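Local atomic coordinates of alginate lyase (Paenibacillus sp. FPU-7, PDB entry 6KFN), a protein that catalyses the eliminative cleavage of alginate, cutting glycosidic bonds of this mannuronate-containing polysaccharide by beta-elimination. Residues 241-246 with 277-282; 270-275 with 292-297; 183-188 with 216-221. All blocks are in the same frame, centred on the assembly; numbering follows the deposited sequence.

Contact 1: 241-246 with 277-282; sequences FQVHVQ and ATASAA. With NA (sodium ion), chain C.
This contact crosses the interior of a right-handed beta-helix. Strand 241-243 and strand 278-287 belong to different faces of the coil, and no hydrogen bond joins the two segments. Side chains meet instead. Val243 points toward Ala277 with CG1 anti to its backbone N (chi1 -165°). That torsion sends CG1 onto the methyl of Ala277, 3.6 Å from CB. The other branch, CG2, is anti to the carbonyl carbon and leans toward Ala279, where it stands 4.4 Å from CB in a looser touch. Phe256, on strand 254-257, packs against both Val243 and Ala279 and continues this apolar core. Val245 uses the same rotamer (chi1 -177°), but its CG2 comes in beside the backbone. It lies 3.3 Å from Ala277 N and 3.9 Å from Ala277 CB. Ala277 is thus flanked by valine methyls from two positions of one segment. Its small side chain suits this close approach.

His244, between the two valines, points away from Ala277. Its ND1 is hydrogen-bonded to Asp216 OD1, which should limit rotation of the ring. Gln242, the residue before Val243, extends beyond CG (chi2 172°), so its amide is carried out to a sodium ion. Asp239 OD2 accepts a hydrogen bond from NE2 of this amide, which fixes which end faces the metal. Tyr210 and Asp212 supply the remaining protein ligands, and three waters add to the shell. One short strand therefore has a greasy side within the coil and a metal-binding side on its surface. The amide oxygen lies in the plane of the His244 ring, at its edge, and Gln242 OE1 reaches the sodium at 2.4 Å.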
ATOM      1  N   PHE A 241      -9.486 -13.373   0.159  1.00  3.94           N
ATOM      2  CA  PHE A 241      -8.280 -13.257  -0.644  1.00  3.75           C
ATOM      3  C   PHE A 241      -8.512 -13.996  -1.964  1.00  3.90           C
ATOM      4  O   PHE A 241      -9.121 -15.070  -1.976  1.00  4.49           O
ATOM      5  CB  PHE A 241      -7.062 -13.884   0.069  1.00  4.18           C
ATOM      6  CG  PHE A 241      -6.879 -13.427   1.505  1.00  4.30           C
ATOM      7  CD1 PHE A 241      -6.776 -12.080   1.830  1.00  4.99           C
ATOM      8  CD2 PHE A 241      -6.805 -14.353   2.529  1.00  5.27           C
ATOM      9  CE1 PHE A 241      -6.586 -11.672   3.135  1.00  5.47           C
ATOM     10  CE2 PHE A 241      -6.608 -13.956   3.848  1.00  5.80           C
ATOM     11  CZ  PHE A 241      -6.510 -12.620   4.151  1.00  5.72           C
ATOM     12  N   GLN A 242      -8.010 -13.413  -3.046  1.00  3.85           N
ATOM     13  CA  GLN A 242      -8.054 -14.034  -4.358  1.00  3.97           C
ATOM     14  C   GLN A 242      -6.663 -14.110  -4.945  1.00  3.61           C
ATOM     15  O   GLN A 242      -5.778 -13.324  -4.589  1.00  4.07           O
ATOM     16  CB  GLN A 242      -8.960 -13.243  -5.311  1.00  4.25           C
ATOM     17  CG  GLN A 242     -10.403 -13.194  -4.833  1.00  4.79           C
ATOM     18  CD  GLN A 242     -11.282 -12.269  -5.623  1.00  5.21           C
ATOM     19  OE1 GLN A 242     -10.817 -11.429  -6.399  1.00  5.68           O
ATOM     20  NE2 GLN A 242     -12.575 -12.372  -5.405  1.00  8.67           N
ATOM     21  N   VAL A 243      -6.493 -15.057  -5.868  1.00  3.79           N
ATOM     22  CA  VAL A 243      -5.288 -15.176  -6.674  1.00  3.80           C
ATOM     23  C   VAL A 243      -5.755 -15.310  -8.126  1.00  4.04           C
ATOM     24  O   VAL A 243      -6.675 -16.091  -8.394  1.00  4.67           O
ATOM     25  CB  VAL A 243      -4.403 -16.378  -6.266  1.00  4.02           C
ATOM     26  CG1 VAL A 243      -3.009 -16.257  -6.863  1.00  4.50           C
ATOM     27  CG2 VAL A 243      -4.313 -16.529  -4.749  1.00  4.95           C
ATOM     28  N   HIS A 244      -5.160 -14.547  -9.034  1.00  4.03           N
ATOM     29  CA  HIS A 244      -5.542 -14.570 -10.456  1.00  4.41           C
ATOM     30  C   HIS A 244      -4.310 -14.626 -11.316  1.00  4.32           C
ATOM     31  O   HIS A 244      -3.256 -14.101 -10.942  1.00  4.71           O
ATOM     32  CB  HIS A 244      -6.344 -13.311 -10.844  1.00  4.62           C
ATOM     33  CG  HIS A 244      -7.716 -13.220 -10.277  1.00  4.71           C
ATOM     34  ND1 HIS A 244      -8.012 -12.577  -9.089  1.00  5.18           N
ATOM     35  CD2 HIS A 244      -8.897 -13.649 -10.775  1.00  5.85           C
ATOM     36  CE1 HIS A 244      -9.329 -12.629  -8.889  1.00  5.64           C
ATOM     37  NE2 HIS A 244      -9.874 -13.272  -9.893  1.00  6.35           N
ATOM     38  N   VAL A 245      -4.486 -15.208 -12.524  1.00  4.72           N
ATOM     39  CA  VAL A 245      -3.452 -15.273 -13.548  1.00  4.73           C
ATOM     40  C   VAL A 245      -3.797 -14.304 -14.677  1.00  5.29           C
ATOM     41  O   VAL A 245      -4.689 -14.574 -15.486  1.00  6.59           O
ATOM     42  CB  VAL A 245      -3.322 -16.710 -14.083  1.00  5.49           C
ATOM     43  CG1 VAL A 245      -2.184 -16.779 -15.089  1.00  6.20           C
ATOM     44  CG2 VAL A 245      -3.081 -17.694 -12.952  1.00  6.38           C
ATOM     45  N   GLN A 246      -3.072 -13.196 -14.756  1.00  5.06           N
ATOM     46  CA  GLN A 246      -3.235 -12.235 -15.829  1.00  5.40           C
ATOM     47  C   GLN A 246      -2.325 -12.491 -17.005  1.00  5.62           C
ATOM     48  O   GLN A 246      -2.623 -12.048 -18.132  1.00  6.72           O
ATOM     49  CB  GLN A 246      -2.965 -10.826 -15.297  1.00  6.49           C
ATOM     50  CG  GLN A 246      -3.898 -10.391 -14.212  1.00  7.86           C
ATOM     51  CD  GLN A 246      -5.380 -10.681 -14.473  1.00 13.35           C
ATOM     52  OE1 GLN A 246      -5.958 -11.658 -13.965  1.00 15.36           O
ATOM     53  NE2 GLN A 246      -5.963  -9.860 -15.318  1.00 20.39           N
ATOM     54  N   ALA A 277      -4.098 -20.210 -11.136  1.00  5.27           N
ATOM     55  CA  ALA A 277      -3.360 -19.622 -10.036  1.00  5.01           C
ATOM     56  C   ALA A 277      -2.997 -20.697  -9.021  1.00  5.16           C
ATOM     57  O   ALA A 277      -3.752 -21.644  -8.828  1.00  6.26           O
ATOM     58  CB  ALA A 277      -4.212 -18.557  -9.364  1.00  5.50           C
ATOM     59  N   THR A 278      -1.852 -20.542  -8.339  1.00  5.21           N
ATOM     60  CA  THR A 278      -1.473 -21.512  -7.326  1.00  5.25           C
ATOM     61  C   THR A 278      -1.186 -20.825  -5.990  1.00  5.28           C
ATOM     62  O   THR A 278      -0.607 -19.735  -5.926  1.00  5.43           O
ATOM     63  CB  THR A 278      -0.272 -22.380  -7.745  1.00  6.36           C
ATOM     64  OG1 THR A 278       0.863 -21.553  -8.026  1.00  5.96           O
ATOM     65  CG2 THR A 278      -0.620 -23.264  -8.933  1.00  6.56           C
ATOM     66  N   ALA A 279      -1.574 -21.534  -4.927  1.00  5.38           N
ATOM     67  CA  ALA A 279      -1.366 -21.062  -3.585  1.00  5.50           C
ATOM     68  C   ALA A 279      -1.133 -22.223  -2.656  1.00  5.49           C
ATOM     69  O   ALA A 279      -1.518 -23.363  -2.925  1.00  6.62           O
ATOM     70  CB  ALA A 279      -2.587 -20.250  -3.122  1.00  6.77           C
ATOM     71  N   SER A 280      -0.569 -21.910  -1.504  1.00  7.09           N
ATOM     72  CA  SER A 280      -0.455 -22.803  -0.363  0.80  6.58           C
ATOM     73  C   SER A 280      -1.098 -22.108   0.824  1.00  6.64           C
ATOM     74  O   SER A 280      -1.043 -20.885   0.935  1.00  7.93           O
ATOM     75  CB  SER A 280       1.007 -23.136  -0.050  0.80  8.54           C
ATOM     76  OG  SER A 280       1.679 -23.713  -1.166  0.80 24.83           O
ATOM     77  N   ALA A 281      -1.666 -22.901   1.732  1.00  7.31           N
ATOM     78  CA  ALA A 281      -2.373 -22.334   2.869  1.00  8.23           C
ATOM     79  C   ALA A 281      -2.219 -23.239   4.077  1.00  8.46           C
ATOM     80  O   ALA A 281      -2.277 -24.468   3.971  1.00 11.30           O
ATOM     81  CB  ALA A 281      -3.829 -22.135   2.503  1.00  9.72           C
ATOM     82  N   ALA A 282      -2.063 -22.626   5.242  1.00  7.32           N
ATOM     83  CA  ALA A 282      -2.012 -23.359   6.495  1.00  9.55           C
ATOM     84  C   ALA A 282      -2.324 -22.418   7.646  1.00  7.78           C
ATOM     85  O   ALA A 282      -1.960 -21.251   7.623  1.00  7.86           O
ATOM     86  CB  ALA A 282      -0.632 -23.980   6.747  1.00 12.37           C
TER
HETATM   87 NA    NA C 402     -11.713  -9.497  -7.462  1.00  5.42          NA
HETATM   88  O   HOH W   1     -10.684  -8.277  -5.713  1.00  5.25           O
HETATM   89  O   HOH W   2      -9.930  -9.036  -8.956  1.00  9.18           O
HETATM   90  O   HOH W   3     -12.765 -10.715  -9.189  1.00 15.04           O

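Contact 2: 270-275 with 292-297; sequences VVNAVG and LYQGHV
Strands 269-273 and 293-294 run parallel, one coil apart, at the C-terminal end of the beta-helix. Equivalent residues are paired, so like-placed side chains line up. Asn272 and Gln294 project from one face of the pair. Both hold CG anti to the backbone N (chi1 -175° in Asn272), so the two chains lie side by side and point the same way. Their amide planes are only 15° apart, and Asn272 OD1 lies 3.6 Å from Gln294 CB. The ND2 end of Asn272 is hydrogen-bonded to Asp239. An alanine here would remove that bond and the amide beside Gln294, and would probably leave the Gln294 side chain less well defined.

Val271 and Tyr293 occupy the opposite face and cross obliquely, with Val271 CB 3.8 Å from Tyr293 CD1. Leu292 CG sits over the centre of one face of that ring. Leu292 also lies alongside Val270, its CD1 3.8 Å from Val270 CG2. The phenol oxygen is hydrogen-bonded to Asn284. Further along, Val297 CG2 meets Ala273 CB at 3.9 Å.

Backbone hydrogen bonds join the strands. Gln294 N meets Val271 O at 3.0 Å, nearly along the C=O axis. Ala273 N approaches Gln294 O at 2.8 Å, from 29° above the carbonyl plane. The ladder then stops. At Gly295 a side chain would clash with Ala273 O, and an inverse gamma turn centred on His296 follows. Water 4 fills in where a direct bond is missing: it donates to Ala273 O at 2.8 Å and accepts from His296 N. The last coil is therefore held by backbone hydrogen bonds in its middle, by apolar pairs on the Val271 face, and by water where the strand breaks.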
ATOM      1  N   VAL A 270     -11.960 -18.136   1.885  1.00  5.20           N
ATOM      2  CA  VAL A 270     -10.755 -17.569   2.450  1.00  5.14           C
ATOM      3  C   VAL A 270      -9.727 -17.278   1.373  1.00  4.66           C
ATOM      4  O   VAL A 270      -9.208 -16.162   1.265  1.00  4.77           O
ATOM      5  CB  VAL A 270     -10.212 -18.479   3.569  1.00  5.73           C
ATOM      6  CG1 VAL A 270      -8.932 -17.890   4.149  1.00  6.56           C
ATOM      7  CG2 VAL A 270     -11.249 -18.671   4.661  1.00  6.61           C
ATOM      8  N   VAL A 271      -9.414 -18.312   0.564  1.00  4.51           N
ATOM      9  CA  VAL A 271      -8.562 -18.137  -0.614  1.00  4.62           C
ATOM     10  C   VAL A 271      -9.288 -18.701  -1.817  1.00  4.64           C
ATOM     11  O   VAL A 271      -9.580 -19.906  -1.854  1.00  5.35           O
ATOM     12  CB  VAL A 271      -7.178 -18.798  -0.491  1.00  5.48           C
ATOM     13  CG1 VAL A 271      -6.363 -18.558  -1.772  1.00  6.59           C
ATOM     14  CG2 VAL A 271      -6.434 -18.297   0.736  1.00  6.23           C
ATOM     15  N   ASN A 272      -9.558 -17.840  -2.795  1.00  4.56           N
ATOM     16  CA  ASN A 272     -10.147 -18.236  -4.078  1.00  4.56           C
ATOM     17  C   ASN A 272      -9.063 -18.040  -5.141  1.00  4.42           C
ATOM     18  O   ASN A 272      -8.822 -16.909  -5.587  1.00  4.60           O
ATOM     19  CB  ASN A 272     -11.389 -17.413  -4.364  1.00  4.99           C
ATOM     20  CG  ASN A 272     -12.087 -17.862  -5.600  1.00  6.18           C
ATOM     21  OD1 ASN A 272     -11.743 -18.898  -6.206  1.00  7.45           O
ATOM     22  ND2 ASN A 272     -13.119 -17.120  -5.982  1.00  8.75           N
ATOM     23  N   ALA A 273      -8.384 -19.139  -5.483  1.00  5.12           N
ATOM     24  CA  ALA A 273      -7.315 -19.119  -6.467  1.00  4.75           C
ATOM     25  C   ALA A 273      -7.937 -19.505  -7.808  1.00  4.89           C
ATOM     26  O   ALA A 273      -8.302 -20.661  -8.020  1.00  5.57           O
ATOM     27  CB  ALA A 273      -6.201 -20.082  -6.069  1.00  5.27           C
ATOM     28  N   VAL A 274      -8.119 -18.521  -8.669  1.00  5.42           N
ATOM     29  CA  VAL A 274      -8.909 -18.715  -9.884  1.00  5.79           C
ATOM     30  C   VAL A 274      -8.066 -19.320 -11.005  1.00  6.05           C
ATOM     31  O   VAL A 274      -6.955 -18.866 -11.279  1.00  6.06           O
ATOM     32  CB  VAL A 274      -9.534 -17.378 -10.297  1.00  6.84           C
ATOM     33  CG1 VAL A 274     -10.353 -17.512 -11.573  1.00  8.61           C
ATOM     34  CG2 VAL A 274     -10.407 -16.829  -9.169  1.00  8.27           C
ATOM     35  N   GLY A 275      -8.609 -20.308 -11.686  1.00  6.84           N
ATOM     36  CA  GLY A 275      -8.007 -20.801 -12.908  1.00  7.10           C
ATOM     37  C   GLY A 275      -6.724 -21.544 -12.654  1.00  6.15           C
ATOM     38  O   GLY A 275      -6.678 -22.526 -11.915  1.00  7.22           O
ATOM     39  N   LEU A 292     -13.640 -22.488   2.491  1.00  6.80           N
ATOM     40  CA  LEU A 292     -12.242 -22.329   2.824  0.55  5.86           C
ATOM     41  C   LEU A 292     -11.439 -21.983   1.561  1.00  5.63           C
ATOM     42  O   LEU A 292     -11.152 -20.812   1.301  1.00  6.00           O
ATOM     43  CB  LEU A 292     -11.765 -23.568   3.577  0.55 12.08           C
ATOM     44  CG  LEU A 292     -10.399 -23.427   4.223  0.55 10.26           C
ATOM     45  CD1 LEU A 292     -10.317 -22.260   5.260  0.55  9.76           C
ATOM     46  CD2 LEU A 292     -10.012 -24.775   4.807  0.55 20.05           C
ATOM     47  N   TYR A 293     -11.127 -22.994   0.758  1.00  6.15           N
ATOM     48  CA  TYR A 293     -10.248 -22.822  -0.387  1.00  6.10           C
ATOM     49  C   TYR A 293     -10.903 -23.306  -1.669  1.00  6.43           C
ATOM     50  O   TYR A 293     -11.592 -24.332  -1.707  1.00  7.64           O
ATOM     51  CB  TYR A 293      -8.904 -23.588  -0.163  1.00  7.14           C
ATOM     52  CG  TYR A 293      -8.244 -23.220   1.153  1.00  7.45           C
ATOM     53  CD1 TYR A 293      -8.028 -21.904   1.507  1.00  7.48           C
ATOM     54  CD2 TYR A 293      -7.816 -24.196   2.039  1.00 11.09           C
ATOM     55  CE1 TYR A 293      -7.463 -21.572   2.693  1.00  8.45           C
ATOM     56  CE2 TYR A 293      -7.214 -23.860   3.252  1.00 12.98           C
ATOM     57  CZ  TYR A 293      -7.062 -22.533   3.575  1.00  9.65           C
ATOM     58  OH  TYR A 293      -6.490 -22.133   4.774  1.00 12.76           O
ATOM     59  N   GLN A 294     -10.639 -22.573  -2.745  1.00  5.71           N
ATOM     60  CA  GLN A 294     -11.045 -22.951  -4.096  1.00  5.95           C
ATOM     61  C   GLN A 294      -9.846 -22.791  -5.012  1.00  5.44           C
ATOM     62  O   GLN A 294      -9.090 -21.821  -4.896  1.00  5.87           O
ATOM     63  CB  GLN A 294     -12.243 -22.107  -4.586  1.00  6.79           C
ATOM     64  CG  GLN A 294     -12.886 -22.789  -5.817  1.00 10.44           C
ATOM     65  CD  GLN A 294     -14.128 -22.142  -6.367  1.00  8.72           C
ATOM     66  OE1 GLN A 294     -14.398 -20.994  -6.007  1.00 17.15           O
ATOM     67  NE2 GLN A 294     -14.825 -22.774  -7.217  1.00 10.65           N
ATOM     68  N   GLY A 295      -9.695 -23.753  -5.923  1.00  5.61           N
ATOM     69  CA  GLY A 295      -8.642 -23.748  -6.900  1.00  6.61           C
ATOM     70  C   GLY A 295      -7.488 -24.658  -6.510  1.00  5.26           C
ATOM     71  O   GLY A 295      -7.631 -25.632  -5.774  1.00  5.76           O
ATOM     72  N   HIS A 296      -6.313 -24.310  -7.051  1.00  5.66           N
ATOM     73  CA  HIS A 296      -5.082 -25.075  -6.852  1.00  6.02           C
ATOM     74  C   HIS A 296      -4.421 -24.594  -5.566  1.00  5.79           C
ATOM     75  O   HIS A 296      -3.413 -23.892  -5.580  1.00  6.48           O
ATOM     76  CB  HIS A 296      -4.142 -24.898  -8.040  1.00  6.01           C
ATOM     77  CG  HIS A 296      -4.682 -25.392  -9.337  1.00  6.00           C
ATOM     78  ND1 HIS A 296      -5.502 -24.652 -10.167  1.00  6.40           N
ATOM     79  CD2 HIS A 296      -4.490 -26.568  -9.985  1.00  7.37           C
ATOM     80  CE1 HIS A 296      -5.799 -25.338 -11.249  1.00  6.72           C
ATOM     81  NE2 HIS A 296      -5.182 -26.501 -11.171  1.00  7.24           N
ATOM     82  N   VAL A 297      -5.041 -24.961  -4.448  1.00  6.79           N
ATOM     83  CA  VAL A 297      -4.579 -24.571  -3.126  1.00  6.56           C
ATOM     84  C   VAL A 297      -4.079 -25.810  -2.410  1.00  7.19           C
ATOM     85  O   VAL A 297      -4.847 -26.742  -2.144  1.00  8.63           O
ATOM     86  CB  VAL A 297      -5.661 -23.848  -2.307  1.00  7.17           C
ATOM     87  CG1 VAL A 297      -5.069 -23.409  -0.961  1.00  7.53           C
ATOM     88  CG2 VAL A 297      -6.205 -22.645  -3.065  1.00  7.94           C
TER
HETATM   89  O   HOH W   4      -6.287 -22.277  -8.971  1.00  5.78           O

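Contact 3: 183-188 with 216-221; sequences HIDIKE and DVKGND. With NA (sodium ion), chain B.
Two neighbouring coils of the beta-helix meet here beside a sodium site, in the parallel sheet that contains strands 184-186 and 215-217. Asp185 pairs with Asp216, and Ile186 with Val217. Ile186 N bonds to Asp216 O at 2.9 Å, nearly straight. Ile186 O receives Lys218 N at 2.7 Å and, more weakly, Gly219 N.

Asp185 and Asp216 share one face, both with CG anti to the backbone N. Lys218 bends at chi3 (-72°), which brings its amine between the two carboxylates. NZ of Lys218 takes the syn lone pair of Asp185 OD1 at 2.8 Å. The same NZ reaches Asp216 OD2 at 2.8 Å from above that carboxylate plane. Lys187 NZ binds Asp185 OD2, also at 2.8 Å and from above the plane. Asp185 OD2 also binds the sodium ion, at 2.5 Å, with Glu182 and Glu147 as the other protein ligands. Lys187 NZ and Lys218 NZ are 3.5 Å apart, and the Asp185 carboxylate that bridges them, with Asp216 beside Lys218, probably offsets that repulsion. Asp216 has a further partner in His244.

Ile186 and Val217 point to the other face, where Val217 packs on Phe256. At Gly219 a side chain would clash with Lys187 O. A buried salt-bridge network on one side and aliphatic residues on the other fit the in-register parallel strands of a right-handed beta-helix.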
ATOM      1  N   HIS A 183      -7.948  -3.619  -0.521  1.00  4.08           N
ATOM      2  CA  HIS A 183      -6.976  -3.083   0.426  0.57  4.16           C
ATOM      3  C   HIS A 183      -5.574  -3.182  -0.120  1.00  4.08           C
ATOM      4  O   HIS A 183      -4.792  -2.234   0.013  1.00  4.29           O
ATOM      5  CB  HIS A 183      -7.137  -3.755   1.797  0.57  3.80           C
ATOM      6  CG  HIS A 183      -8.377  -3.306   2.477  0.57  4.72           C
ATOM      7  ND1 HIS A 183      -8.592  -3.521   3.826  0.57  5.76           N
ATOM      8  CD2 HIS A 183      -9.407  -2.545   2.022  0.57  3.21           C
ATOM      9  CE1 HIS A 183      -9.760  -2.982   4.129  0.57  5.96           C
ATOM     10  NE2 HIS A 183     -10.281  -2.402   3.066  0.57  3.36           N
ATOM     11  N   ILE A 184      -5.235  -4.319  -0.733  1.00  4.11           N
ATOM     12  CA  ILE A 184      -3.933  -4.522  -1.339  1.00  4.01           C
ATOM     13  C   ILE A 184      -4.150  -5.241  -2.674  1.00  3.75           C
ATOM     14  O   ILE A 184      -4.770  -6.298  -2.719  1.00  4.40           O
ATOM     15  CB  ILE A 184      -2.968  -5.315  -0.478  1.00  4.71           C
ATOM     16  CG1 ILE A 184      -2.879  -4.690   0.933  1.00  5.32           C
ATOM     17  CG2 ILE A 184      -1.588  -5.395  -1.129  1.00  5.80           C
ATOM     18  CD1 ILE A 184      -2.190  -5.534   1.940  1.00  6.41           C
ATOM     19  N   ASP A 185      -3.625  -4.644  -3.751  1.00  3.82           N
ATOM     20  CA  ASP A 185      -3.683  -5.232  -5.099  1.00  3.94           C
ATOM     21  C   ASP A 185      -2.248  -5.465  -5.528  1.00  3.69           C
ATOM     22  O   ASP A 185      -1.499  -4.508  -5.698  1.00  4.46           O
ATOM     23  CB  ASP A 185      -4.447  -4.322  -6.036  1.00  4.83           C
ATOM     24  CG  ASP A 185      -4.792  -4.948  -7.367  1.00  5.99           C
ATOM     25  OD1 ASP A 185      -4.466  -6.101  -7.582  1.00  8.33           O
ATOM     26  OD2 ASP A 185      -5.459  -4.232  -8.177  1.00  7.63           O
ATOM     27  N   ILE A 186      -1.857  -6.746  -5.612  1.00  3.65           N
ATOM     28  CA  ILE A 186      -0.481  -7.146  -5.923  1.00  3.89           C
ATOM     29  C   ILE A 186      -0.458  -7.541  -7.396  1.00  3.84           C
ATOM     30  O   ILE A 186      -1.033  -8.570  -7.758  1.00  4.66           O
ATOM     31  CB  ILE A 186      -0.036  -8.290  -5.013  1.00  4.21           C
ATOM     32  CG1 ILE A 186      -0.115  -7.884  -3.542  1.00  4.98           C
ATOM     33  CG2 ILE A 186       1.363  -8.739  -5.400  1.00  4.82           C
ATOM     34  CD1 ILE A 186       0.150  -8.994  -2.555  1.00  5.71           C
ATOM     35  N   LYS A 187       0.161  -6.732  -8.245  1.00  4.02           N
ATOM     36  CA  LYS A 187       0.054  -6.949  -9.671  1.00  4.19           C
ATOM     37  C   LYS A 187       0.959  -8.053 -10.204  1.00  4.04           C
ATOM     38  O   LYS A 187       2.041  -8.360  -9.685  1.00  4.18           O
ATOM     39  CB  LYS A 187       0.371  -5.659 -10.433  1.00  4.99           C
ATOM     40  CG  LYS A 187      -0.645  -4.553 -10.166  1.00  6.67           C
ATOM     41  CD  LYS A 187      -2.049  -4.999 -10.603  1.00 24.50           C
ATOM     42  CE  LYS A 187      -3.142  -3.997 -10.482  1.00 44.91           C
ATOM     43  NZ  LYS A 187      -4.498  -4.541 -10.751  1.00 64.15           N
ATOM     44  N   GLU A 188       0.494  -8.606 -11.328  1.00  4.28           N
ATOM     45  CA  GLU A 188       1.330  -9.442 -12.168  1.00  4.35           C
ATOM     46  C   GLU A 188       2.654  -8.742 -12.430  1.00  4.24           C
ATOM     47  O   GLU A 188       2.713  -7.537 -12.673  1.00  4.55           O
ATOM     48  CB  GLU A 188       0.600  -9.766 -13.475  1.00  4.71           C
ATOM     49  CG  GLU A 188       0.172  -8.562 -14.339  1.00  5.22           C
ATOM     50  CD  GLU A 188      -1.224  -7.991 -14.083  1.00  5.13           C
ATOM     51  OE1 GLU A 188      -1.703  -8.016 -12.924  1.00  5.25           O
ATOM     52  OE2 GLU A 188      -1.804  -7.506 -15.081  1.00  6.09           O
ATOM     53  N   ASP A 216      -6.053  -9.012  -3.716  1.00  3.80           N
ATOM     54  CA  ASP A 216      -5.969  -9.784  -4.956  1.00  4.23           C
ATOM     55  C   ASP A 216      -4.489  -9.961  -5.262  1.00  3.87           C
ATOM     56  O   ASP A 216      -3.755  -8.981  -5.314  1.00  4.81           O
ATOM     57  CB  ASP A 216      -6.685  -9.115  -6.116  1.00  4.92           C
ATOM     58  CG  ASP A 216      -6.898 -10.023  -7.320  1.00  5.29           C
ATOM     59  OD1 ASP A 216      -6.682 -11.254  -7.187  1.00  6.00           O
ATOM     60  OD2 ASP A 216      -7.308  -9.475  -8.368  1.00  6.35           O
ATOM     61  N   VAL A 217      -4.084 -11.218  -5.439  1.00  3.81           N
ATOM     62  CA  VAL A 217      -2.684 -11.577  -5.682  1.00  3.93           C
ATOM     63  C   VAL A 217      -2.549 -11.999  -7.134  1.00  3.82           C
ATOM     64  O   VAL A 217      -3.046 -13.060  -7.523  1.00  4.22           O
ATOM     65  CB  VAL A 217      -2.190 -12.698  -4.775  1.00  4.27           C
ATOM     66  CG1 VAL A 217      -0.721 -12.966  -5.057  1.00  5.21           C
ATOM     67  CG2 VAL A 217      -2.427 -12.372  -3.310  1.00  4.90           C
ATOM     68  N   LYS A 218      -1.927 -11.149  -7.898  1.00  3.88           N
ATOM     69  CA  LYS A 218      -1.592 -11.444  -9.303  0.51  5.09           C
ATOM     70  C   LYS A 218      -0.075 -11.609  -9.560  1.00  3.80           C
ATOM     71  O   LYS A 218       0.478 -12.081 -10.628  1.00  4.37           O
ATOM     72  CB  LYS A 218      -2.194 -10.398 -10.231  0.51 11.87           C
ATOM     73  CG  LYS A 218      -3.677 -10.617 -10.430  0.51 12.30           C
ATOM     74  CD  LYS A 218      -4.408  -9.389 -10.815  0.51 29.99           C
ATOM     75  CE  LYS A 218      -4.468  -8.507  -9.611  0.51 10.33           C
ATOM     76  NZ  LYS A 218      -5.658  -7.622  -9.592  0.51 13.98           N
ATOM     77  N   GLY A 219       0.761 -11.175  -8.556  1.00  3.83           N
ATOM     78  CA  GLY A 219       2.193 -11.411  -8.576  1.00  4.08           C
ATOM     79  C   GLY A 219       2.533 -12.800  -8.071  1.00  4.07           C
ATOM     80  O   GLY A 219       1.654 -13.606  -7.763  1.00  4.62           O
ATOM     81  N   ASN A 220       3.839 -13.056  -8.029  1.00  4.04           N
ATOM     82  CA  ASN A 220       4.381 -14.339  -7.616  1.00  3.86           C
ATOM     83  C   ASN A 220       5.056 -14.233  -6.257  1.00  3.71           C
ATOM     84  O   ASN A 220       5.517 -13.162  -5.832  1.00  4.25           O
ATOM     85  CB  ASN A 220       5.373 -14.896  -8.623  1.00  4.33           C
ATOM     86  CG  ASN A 220       4.668 -15.410  -9.870  1.00  4.61           C
ATOM     87  OD1 ASN A 220       3.441 -15.343  -9.983  1.00  5.00           O
ATOM     88  ND2 ASN A 220       5.434 -15.923 -10.806  1.00  5.44           N
ATOM     89  N   ASP A 221       5.136 -15.386  -5.585  1.00  4.03           N
ATOM     90  CA  ASP A 221       5.873 -15.508  -4.324  1.00  4.42           C
ATOM     91  C   ASP A 221       5.356 -14.574  -3.236  1.00  4.29           C
ATOM     92  O   ASP A 221       6.113 -14.178  -2.348  1.00  5.29           O
ATOM     93  CB  ASP A 221       7.390 -15.372  -4.523  1.00  4.56           C
ATOM     94  CG  ASP A 221       7.970 -16.385  -5.493  1.00  4.79           C
ATOM     95  OD1 ASP A 221       7.301 -17.411  -5.768  1.00  5.45           O
ATOM     96  OD2 ASP A 221       9.103 -16.126  -5.962  1.00  6.32           O
TER
HETATM   97 NA    NA B 401      -7.683  -3.162  -8.325  1.00  8.11          NA
HETATM   98  O   HOH W   5      -7.016  -2.554 -10.582  1.00 21.89           O
HETATM   99  O   HOH W   6      -9.903  -2.333  -8.697  1.00 10.65           O
HETATM  100  O   HOH W   7      -8.649  -5.212  -9.024  1.00 15.32           O

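How the contacts relate
From the N terminus, contact 3 comes first: 183-188 and 216-221 close one coil of the beta-helix before contact 1 opens. Contacts 1 and 2 then cross, because the segments follow in the order 241-246, 270-275, 277-282 and 292-297. Contact 2 closes the last coil along one sheet, while contact 1 spans the interior to another face. Strands 184-186, 215-217, 241-243, 269-273 and 293-294 are successive neighbours, so 241-246 connects the other two contacts. Its Gln242 O faces Val217 N, and its Val243 O faces Val274 N, both in probable hydrogen bonds. Contacts 2 and 3 do not touch; their centres are about 14 Å apart.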